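Long-range contact in catalase (Bacillus pumilus, PDB 4QOL), which breaks down hydrogen peroxide to water and oxygen at a heme and also shows peroxidase-like reactivity toward phenolic substrates: residues 77-81 with 322-326. Residue numbers count along the deposited sequence, not the author numbering.
Sequences TRAAF and VPGIE
The loop 77-81, extended at T77 and entering a 3-10 turn at A80, lies against the type II turn V322-I325, closed by I325 N to V322 O (2.9 Å); CA atoms of R78 and G324 are 4.6 Å apart. T77 (chi1 t) donates from OG1 to G324 O (2.8 Å) and accepts from A79 N (3.1 Å), an ST turn. R78 (chi1 p) lays CG 3.5 Å from G324 CA and one guanidinium face over P323, CZ to CB 4.0 Å, while NH1 bonds H398 O. At G324 (phi 97°) a CB would strike T77 OG1, A79 N and R78 CG. A79 CA makes a CH...O contact with P323 O (3.3 Å), and A79 CB meets I325 CD1 (3.9 Å). One water bridges A80 N (3.1 Å) and P323 O (2.8 Å). F81 (chi1 p) turns its ring edge to I325, CE1 to CD1 3.9 Å. The arrangement packs a loop between beta-barrel strands 60-69 and 88-96 against the turn entering strand 325-327, within the catalase fold.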
ATOM      1  N   THR A  77      38.536  17.080  -3.501  1.00 20.69           N
ATOM      2  CA  THR A  77      37.338  16.514  -4.117  1.00 18.92           C
ATOM      3  C   THR A  77      36.840  17.330  -5.279  1.00 17.91           C
ATOM      4  O   THR A  77      36.887  18.544  -5.257  1.00 17.53           O
ATOM      5  CB  THR A  77      36.185  16.419  -3.080  1.00 18.76           C
ATOM      6  OG1 THR A  77      35.014  15.873  -3.718  1.00 18.03           O
ATOM      7  CG2 THR A  77      35.887  17.745  -2.416  1.00 19.61           C
ATOM      8  N   ARG A  78      36.378  16.625  -6.306  1.00 18.13           N
ATOM      9  CA  ARG A  78      35.803  17.252  -7.486  1.00 19.60           C
ATOM     10  C   ARG A  78      34.343  17.647  -7.270  1.00 19.73           C
ATOM     11  O   ARG A  78      33.695  18.104  -8.200  1.00 19.52           O
ATOM     12  CB  ARG A  78      35.924  16.350  -8.754  1.00 22.48           C
ATOM     13  CG  ARG A  78      35.096  15.042  -8.748  1.00 23.82           C
ATOM     14  CD  ARG A  78      35.227  14.168 -10.017  1.00 28.24           C
ATOM     15  NE  ARG A  78      34.266  14.637 -11.010  1.00 33.87           N
ATOM     16  CZ  ARG A  78      33.745  13.937 -12.014  1.00 37.57           C
ATOM     17  NH1 ARG A  78      34.034  12.662 -12.195  1.00 38.71           N
ATOM     18  NH2 ARG A  78      32.879  14.546 -12.834  1.00 39.11           N
ATOM     19  N   ALA A  79      33.828  17.487  -6.055  1.00 18.11           N
ATOM     20  CA  ALA A  79      32.421  17.815  -5.783  1.00 21.49           C
ATOM     21  C   ALA A  79      32.130  19.247  -6.216  1.00 21.40           C
ATOM     22  O   ALA A  79      32.747  20.222  -5.750  1.00 20.62           O
ATOM     23  CB  ALA A  79      32.116  17.610  -4.320  1.00 22.03           C
ATOM     24  N   ALA A  80      31.134  19.378  -7.085  1.00 20.69           N
ATOM     25  CA  ALA A  80      30.808  20.676  -7.652  1.00 19.72           C
ATOM     26  C   ALA A  80      30.422  21.703  -6.581  1.00 20.12           C
ATOM     27  O   ALA A  80      30.878  22.864  -6.643  1.00 19.14           O
ATOM     28  CB  ALA A  80      29.698  20.535  -8.692  1.00 21.32           C
ATOM     29  N   PHE A  81      29.591  21.307  -5.602  1.00 17.32           N
ATOM     30  CA  PHE A  81      29.139  22.274  -4.611  1.00 18.77           C
ATOM     31  C   PHE A  81      30.257  22.803  -3.710  1.00 18.99           C
ATOM     32  O   PHE A  81      30.064  23.820  -3.025  1.00 20.37           O
ATOM     33  CB  PHE A  81      27.917  21.763  -3.768  1.00 18.02           C
ATOM     34  CG  PHE A  81      28.286  20.874  -2.599  1.00 18.78           C
ATOM     35  CD1 PHE A  81      28.605  19.537  -2.785  1.00 17.97           C
ATOM     36  CD2 PHE A  81      28.276  21.376  -1.308  1.00 19.88           C
ATOM     37  CE1 PHE A  81      28.902  18.731  -1.714  1.00 19.73           C
ATOM     38  CE2 PHE A  81      28.523  20.561  -0.217  1.00 20.34           C
ATOM     39  CZ  PHE A  81      28.878  19.240  -0.435  1.00 20.78           C
ATOM     40  N   VAL A 322      27.485  12.404  -4.679  1.00 16.76           N
ATOM     41  CA  VAL A 322      27.687  13.204  -5.857  1.00 17.65           C
ATOM     42  C   VAL A 322      29.126  12.987  -6.322  1.00 16.76           C
ATOM     43  O   VAL A 322      29.954  12.512  -5.510  1.00 15.84           O
ATOM     44  CB  VAL A 322      27.370  14.694  -5.649  1.00 18.04           C
ATOM     45  CG1 VAL A 322      25.857  14.906  -5.473  1.00 17.82           C
ATOM     46  CG2 VAL A 322      28.124  15.289  -4.489  1.00 19.36           C
ATOM     47  N   PRO A 323      29.388  13.252  -7.597  1.00 19.09           N
ATOM     48  CA  PRO A 323      30.710  12.989  -8.103  1.00 18.46           C
ATOM     49  C   PRO A 323      31.766  13.658  -7.258  1.00 18.61           C
ATOM     50  O   PRO A 323      31.648  14.853  -6.933  1.00 20.09           O
ATOM     51  CB  PRO A 323      30.641  13.560  -9.547  1.00 19.99           C
ATOM     52  CG  PRO A 323      29.233  13.399  -9.929  1.00 20.51           C
ATOM     53  CD  PRO A 323      28.486  13.727  -8.672  1.00 19.82           C
ATOM     54  N   GLY A 324      32.792  12.863  -6.897  1.00 17.37           N
ATOM     55  CA  GLY A 324      33.866  13.308  -5.973  1.00 16.80           C
ATOM     56  C   GLY A 324      33.704  12.916  -4.520  1.00 16.27           C
ATOM     57  O   GLY A 324      34.595  13.096  -3.712  1.00 14.97           O
ATOM     58  N   ILE A 325      32.512  12.402  -4.178  1.00 16.09           N
ATOM     59  CA  ILE A 325      32.254  11.918  -2.809  1.00 16.11           C
ATOM     60  C   ILE A 325      31.667  10.535  -2.884  1.00 17.33           C
ATOM     61  O   ILE A 325      30.623  10.330  -3.522  1.00 16.98           O
ATOM     62  CB  ILE A 325      31.264  12.829  -2.097  1.00 16.66           C
ATOM     63  CG1 ILE A 325      31.696  14.304  -2.130  1.00 17.34           C
ATOM     64  CG2 ILE A 325      31.127  12.429  -0.626  1.00 15.91           C
ATOM     65  CD1 ILE A 325      30.760  15.339  -1.516  1.00 18.31           C
ATOM     66  N   GLU A 326      32.371   9.587  -2.279  1.00 18.06           N
ATOM     67  CA  GLU A 326      32.059   8.170  -2.381  1.00 16.95           C
ATOM     68  C   GLU A 326      31.957   7.506  -0.998  1.00 16.36           C
ATOM     69  O   GLU A 326      32.465   8.033  -0.018  1.00 15.92           O
ATOM     70  CB  GLU A 326      33.109   7.478  -3.242  1.00 17.87           C
ATOM     71  CG  GLU A 326      32.974   7.940  -4.694  1.00 19.82           C
ATOM     72  CD  GLU A 326      33.935   7.342  -5.667  1.00 19.93           C
ATOM     73  OE1 GLU A 326      34.469   6.260  -5.387  1.00 25.28           O
ATOM     74  OE2 GLU A 326      34.111   7.967  -6.756  1.00 21.12           O
TER
HETATM   75  O   HOH W   1      29.719  16.712  -7.631  1.00 21.68           O